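Local coordinates for protein L-iditol 2-dehydrogenase (Clostridium scindens, PDB 4OH1) that probably acts as a zinc-dependent, NAD-linked dehydrogenase oxidising polyols such as L-iditol, at residues 73-77 and 153-158; 97-103 and 140-146. One frame throughout, in Å; residues are numbered along the deposited sequence.

Contact 1: 73-77 and 153-158; sequences GHELS and YALVEP. With ZN (zinc ion), chain B.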
# COMPACT_ATOMS: atom_id res chain seq x y z
N GLY A 73 -26.27 -7.97 22.32
CA GLY A 73 -25.16 -8.91 22.45
C GLY A 73 -24.70 -9.18 21.05
O GLY A 73 -25.49 -9.51 20.20
N HIS A 74 -23.41 -8.99 20.79
CA HIS A 74 -22.87 -9.26 19.46
C HIS A 74 -21.49 -9.96 19.48
O HIS A 74 -20.78 -9.98 18.47
CB HIS A 74 -22.82 -7.94 18.70
CG HIS A 74 -21.85 -6.99 19.29
ND1 HIS A 74 -22.13 -6.27 20.43
CD2 HIS A 74 -20.56 -6.73 18.98
CE1 HIS A 74 -21.07 -5.57 20.78
NE2 HIS A 74 -20.11 -5.83 19.91
N GLU A 75 -21.10 -10.51 20.62
CA GLU A 75 -19.84 -11.17 20.78
C GLU A 75 -20.13 -12.55 21.32
O GLU A 75 -20.52 -12.67 22.47
CB GLU A 75 -18.95 -10.40 21.73
CG GLU A 75 -18.73 -8.93 21.35
CD GLU A 75 -17.72 -8.17 22.28
OE1 GLU A 75 -17.26 -8.70 23.32
OE2 GLU A 75 -17.34 -7.05 21.92
N LEU A 76 -20.03 -13.57 20.48
CA LEU A 76 -20.51 -14.91 20.92
C LEU A 76 -19.89 -16.06 20.15
O LEU A 76 -19.47 -15.94 18.96
CB LEU A 76 -22.03 -15.04 20.83
CG LEU A 76 -22.57 -15.01 19.38
CD1 LEU A 76 -23.78 -15.83 19.22
CD2 LEU A 76 -22.82 -13.60 18.93
N SER A 77 -19.78 -17.17 20.87
CA SER A 77 -19.39 -18.43 20.27
C SER A 77 -20.43 -19.47 20.66
O SER A 77 -21.05 -19.34 21.68
CB SER A 77 -18.02 -18.86 20.78
OG SER A 77 -18.06 -18.99 22.16
N TYR A 153 -12.96 -17.87 21.94
CA TYR A 153 -13.49 -17.48 20.61
C TYR A 153 -14.69 -16.57 20.69
O TYR A 153 -15.08 -15.98 19.71
CB TYR A 153 -13.77 -18.70 19.73
CG TYR A 153 -12.49 -19.36 19.21
CD1 TYR A 153 -11.76 -20.20 20.00
CD2 TYR A 153 -12.02 -19.11 17.93
CE1 TYR A 153 -10.58 -20.76 19.55
CE2 TYR A 153 -10.89 -19.72 17.46
CZ TYR A 153 -10.17 -20.53 18.28
OH TYR A 153 -9.01 -21.09 17.82
N ALA A 154 -15.31 -16.48 21.86
CA ALA A 154 -16.30 -15.46 22.08
C ALA A 154 -15.72 -14.05 21.84
O ALA A 154 -16.45 -13.09 21.63
CB ALA A 154 -16.81 -15.53 23.49
N LEU A 155 -14.41 -13.91 21.94
CA LEU A 155 -13.78 -12.60 21.71
C LEU A 155 -13.37 -12.38 20.29
O LEU A 155 -12.69 -11.40 20.04
CB LEU A 155 -12.57 -12.36 22.64
CG LEU A 155 -13.08 -11.78 23.96
CD1 LEU A 155 -14.18 -12.61 24.63
CD2 LEU A 155 -11.89 -11.73 24.86
N VAL A 156 -13.80 -13.23 19.35
CA VAL A 156 -13.47 -13.00 17.95
C VAL A 156 -13.87 -11.65 17.43
O VAL A 156 -13.09 -11.02 16.64
CB VAL A 156 -13.98 -14.11 17.02
CG1 VAL A 156 -13.93 -13.70 15.57
CG2 VAL A 156 -13.14 -15.37 17.18
N GLU A 157 -15.05 -11.16 17.80
CA GLU A 157 -15.53 -9.92 17.19
C GLU A 157 -14.74 -8.73 17.72
O GLU A 157 -14.32 -7.87 16.95
CB GLU A 157 -17.04 -9.70 17.36
CG GLU A 157 -17.59 -8.39 16.66
CD GLU A 157 -17.39 -7.14 17.49
OE1 GLU A 157 -17.22 -7.29 18.72
OE2 GLU A 157 -17.32 -6.01 16.94
N PRO A 158 -14.54 -8.63 19.02
CA PRO A 158 -13.73 -7.49 19.41
C PRO A 158 -12.28 -7.54 18.89
O PRO A 158 -11.73 -6.49 18.58
CB PRO A 158 -13.79 -7.50 20.92
CG PRO A 158 -14.29 -8.78 21.30
CD PRO A 158 -15.14 -9.28 20.17
ZN ZN B . -17.70 -5.91 20.23
O HOH W 1 -17.93 -4.24 18.54
O HOH W 2 -15.72 -4.57 20.32
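One of the two zinc sites of this medium-chain dehydrogenase fold is built as His74 and Glu75, where the chain leads into strand 75-83, meet Glu157, in the first turn of helix 156-168. His74 NE2 binds the zinc ion at 2.4 Å, and the two carboxylates bind it more closely, Glu75 OE2 at 2.1 Å and Glu157 OE1 at 2.1 Å. Glu157 CD lies at the edge of the imidazole, in its plane, but the carboxylate is turned 72° from the ring. Glu75 CG sits over one face of that ring. Glu75 OE2 and Glu157 OE1 are 3.2 Å apart, a closeness the shared zinc probably offsets. Joining adjacent His74 and Glu75 to a helix glutamate ties distant parts of the chain to one ion, and two waters and the oxidised Cys46 complete its shell. A bend at chi2 (-82°) turns the Glu157 carboxylate toward the metal; its OE2 accepts from one zinc-bound water at 2.5 Å. Glu75 OE1 is engaged by a salt bridge to Lys344, while Glu75 CD rests 3.5 Å from Pro158 CD. Further along the strand, Ser77 packs against Ala154, its hydroxyl bonded to Leu150 O.

Contact 2: 97-103 and 140-146; sequences KVVANYA and QIFPIPD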
# COMPACT_ATOMS: atom_id res chain seq x y z
N LYS A 97 -18.74 -26.10 15.79
CA LYS A 97 -18.40 -24.90 16.56
C LYS A 97 -18.24 -23.67 15.63
O LYS A 97 -17.56 -23.76 14.60
CB LYS A 97 -17.12 -25.14 17.32
CG LYS A 97 -17.27 -26.16 18.46
CD LYS A 97 -16.04 -26.27 19.27
CE LYS A 97 -16.21 -27.24 20.40
NZ LYS A 97 -14.89 -27.34 21.06
N VAL A 98 -18.84 -22.54 16.04
CA VAL A 98 -18.83 -21.33 15.24
C VAL A 98 -18.82 -20.04 16.08
O VAL A 98 -19.10 -20.05 17.28
CB VAL A 98 -20.07 -21.28 14.34
CG1 VAL A 98 -20.10 -22.46 13.37
CG2 VAL A 98 -21.36 -21.27 15.18
N VAL A 99 -18.54 -18.93 15.39
CA VAL A 99 -18.80 -17.61 15.87
C VAL A 99 -19.61 -16.93 14.82
O VAL A 99 -19.70 -17.39 13.65
CB VAL A 99 -17.56 -16.81 16.17
CG1 VAL A 99 -16.77 -17.45 17.29
CG2 VAL A 99 -16.68 -16.63 14.93
N ALA A 100 -20.25 -15.87 15.24
CA ALA A 100 -21.15 -15.11 14.37
C ALA A 100 -20.73 -13.65 14.27
O ALA A 100 -20.24 -13.07 15.25
CB ALA A 100 -22.56 -15.18 14.93
N ASN A 101 -20.92 -13.09 13.09
CA ASN A 101 -20.77 -11.68 12.84
C ASN A 101 -22.17 -11.04 12.89
O ASN A 101 -22.99 -11.36 12.08
CB ASN A 101 -20.13 -11.50 11.47
CG ASN A 101 -19.95 -10.05 11.09
OD1 ASN A 101 -20.18 -9.14 11.87
ND2 ASN A 101 -19.49 -9.83 9.87
N TYR A 102 -22.40 -10.12 13.82
CA TYR A 102 -23.69 -9.49 14.01
C TYR A 102 -24.12 -8.77 12.75
O TYR A 102 -25.32 -8.57 12.54
CB TYR A 102 -23.65 -8.49 15.21
CG TYR A 102 -22.71 -7.30 14.97
CD1 TYR A 102 -21.36 -7.37 15.27
CD2 TYR A 102 -23.17 -6.15 14.37
CE1 TYR A 102 -20.49 -6.30 15.02
CE2 TYR A 102 -22.31 -5.08 14.10
CZ TYR A 102 -20.98 -5.16 14.43
OH TYR A 102 -20.12 -4.12 14.14
N ALA A 103 -23.17 -8.32 11.94
CA ALA A 103 -23.49 -7.40 10.84
C ALA A 103 -23.91 -8.19 9.60
O ALA A 103 -23.22 -9.11 9.22
CB ALA A 103 -22.28 -6.51 10.52
N GLN A 140 -23.11 -14.94 7.92
CA GLN A 140 -22.64 -14.39 9.18
C GLN A 140 -21.97 -15.42 10.02
O GLN A 140 -21.54 -15.08 11.07
CB GLN A 140 -23.81 -13.80 9.98
CG GLN A 140 -24.51 -12.70 9.21
CD GLN A 140 -25.74 -12.14 9.91
OE1 GLN A 140 -26.86 -12.53 9.58
NE2 GLN A 140 -25.54 -11.20 10.83
N ILE A 141 -21.89 -16.67 9.59
CA ILE A 141 -21.48 -17.73 10.49
C ILE A 141 -20.16 -18.27 10.09
O ILE A 141 -20.01 -18.64 8.94
CB ILE A 141 -22.51 -18.90 10.47
CG1 ILE A 141 -23.82 -18.45 11.08
CG2 ILE A 141 -21.99 -20.11 11.19
CD1 ILE A 141 -23.75 -18.00 12.51
N PHE A 142 -19.23 -18.38 11.05
CA PHE A 142 -17.83 -18.74 10.74
C PHE A 142 -17.39 -19.91 11.55
O PHE A 142 -17.46 -19.89 12.74
CB PHE A 142 -16.84 -17.57 11.07
CG PHE A 142 -17.00 -16.38 10.17
CD1 PHE A 142 -17.95 -15.42 10.43
CD2 PHE A 142 -16.28 -16.31 9.01
CE1 PHE A 142 -18.14 -14.34 9.54
CE2 PHE A 142 -16.45 -15.24 8.11
CZ PHE A 142 -17.37 -14.25 8.41
N PRO A 143 -16.87 -20.93 10.92
CA PRO A 143 -16.42 -22.04 11.75
C PRO A 143 -15.07 -21.80 12.39
O PRO A 143 -14.21 -21.09 11.83
CB PRO A 143 -16.35 -23.22 10.76
CG PRO A 143 -15.98 -22.57 9.53
CD PRO A 143 -16.77 -21.25 9.50
N ILE A 144 -14.88 -22.43 13.52
CA ILE A 144 -13.64 -22.40 14.28
C ILE A 144 -13.17 -23.84 14.54
O ILE A 144 -13.89 -24.76 14.29
CB ILE A 144 -13.86 -21.61 15.57
CG1 ILE A 144 -14.79 -22.35 16.51
CG2 ILE A 144 -14.48 -20.22 15.24
CD1 ILE A 144 -15.11 -21.54 17.77
N PRO A 145 -11.95 -24.05 15.04
CA PRO A 145 -11.48 -25.41 15.15
C PRO A 145 -12.35 -26.32 16.03
O PRO A 145 -12.92 -25.87 17.04
CB PRO A 145 -10.11 -25.23 15.80
CG PRO A 145 -9.66 -23.97 15.29
CD PRO A 145 -10.87 -23.10 15.32
N ASP A 146 -12.44 -27.59 15.68
CA ASP A 146 -13.25 -28.54 16.45
C ASP A 146 -12.84 -28.62 17.89
O ASP A 146 -13.68 -28.73 18.77
CB ASP A 146 -13.14 -29.91 15.84
CG ASP A 146 -13.64 -29.93 14.42
OD1 ASP A 146 -14.42 -29.02 14.06
OD2 ASP A 146 -13.22 -30.83 13.66
O HOH W 3 -16.39 -25.91 13.29
O HOH W 4 -16.77 -27.92 15.27
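Ile141 packs beside Val98 and Ala100 on one face of the sheet, reaching them with different branches: its CG2 meets Val98 CG1 at 3.7 Å, and its CD1 touches Ala100 CB at 3.9 Å. The first torsion (chi1 -68°) sets CG1 anti to the carbonyl carbon and CG2 anti to the backbone N, which spreads the two branches toward separate neighbours. Ile36 and Ile38 of strand 35-44 pack against this face. Beneath it, strands 97-100 and 141-143 pair antiparallel with a marked twist, their directions 142° apart, in the GroES-like domain characteristic of the alcohol dehydrogenase family. Val99 and Phe142 form the hydrogen-bonded pair, with Val99 N to Phe142 O at 3.0 Å and Phe142 N to Val99 O at 2.8 Å. On their face of the sheet, Val99 CG2 packs on Phe142 CB, Val99 CG1 approaches Ile144 CG2, and Asn101 CB stands at the edge of the Phe142 ring. That ring also meets Phe305 and, in a cation-pi contact, Arg113 of a second subunit.

Beyond the ladder, one more backbone bond joins Asn101 N to Gln140 O at 2.9 Å, and the Gln140 side chain adds another, from NE2 to Asn101 O at 2.8 Å, the acceptor tilted 24° from the amide plane; Gln140 OE1 is held by His137 N. Asn101 OD1 accepts from Ala103 N, making an Asx turn. At the other end the extended Lys97 runs alongside the chain to place NZ 2.9 Å from Asp146 O; NZ also donates to Ala148 O.

Overall arrangement
Both contacts reach one sheet, in which strands 75-83 and 97-100 are neighbours, and their centres lie about 9 Å apart. Contact 2 is nested along the chain inside the loop that contact 1 closes. Val99 is a meeting point between them: its CG1 is 3.3 Å from Tyr153 O, and its CB is 3.5 Å from Leu76 O. Ile144 adds a second seam, its CD1 packing 3.7 Å from Tyr153 CB. Nearer the metal, Tyr102 follows strand 97-100 and meets His74 edge-to-face, the nearest atom of its side chain about 6 Å from the zinc ion, so Tyr102 brings contact 2 to the site that contact 1 assembles, while residues 141-143 meet Arg113 of a second subunit.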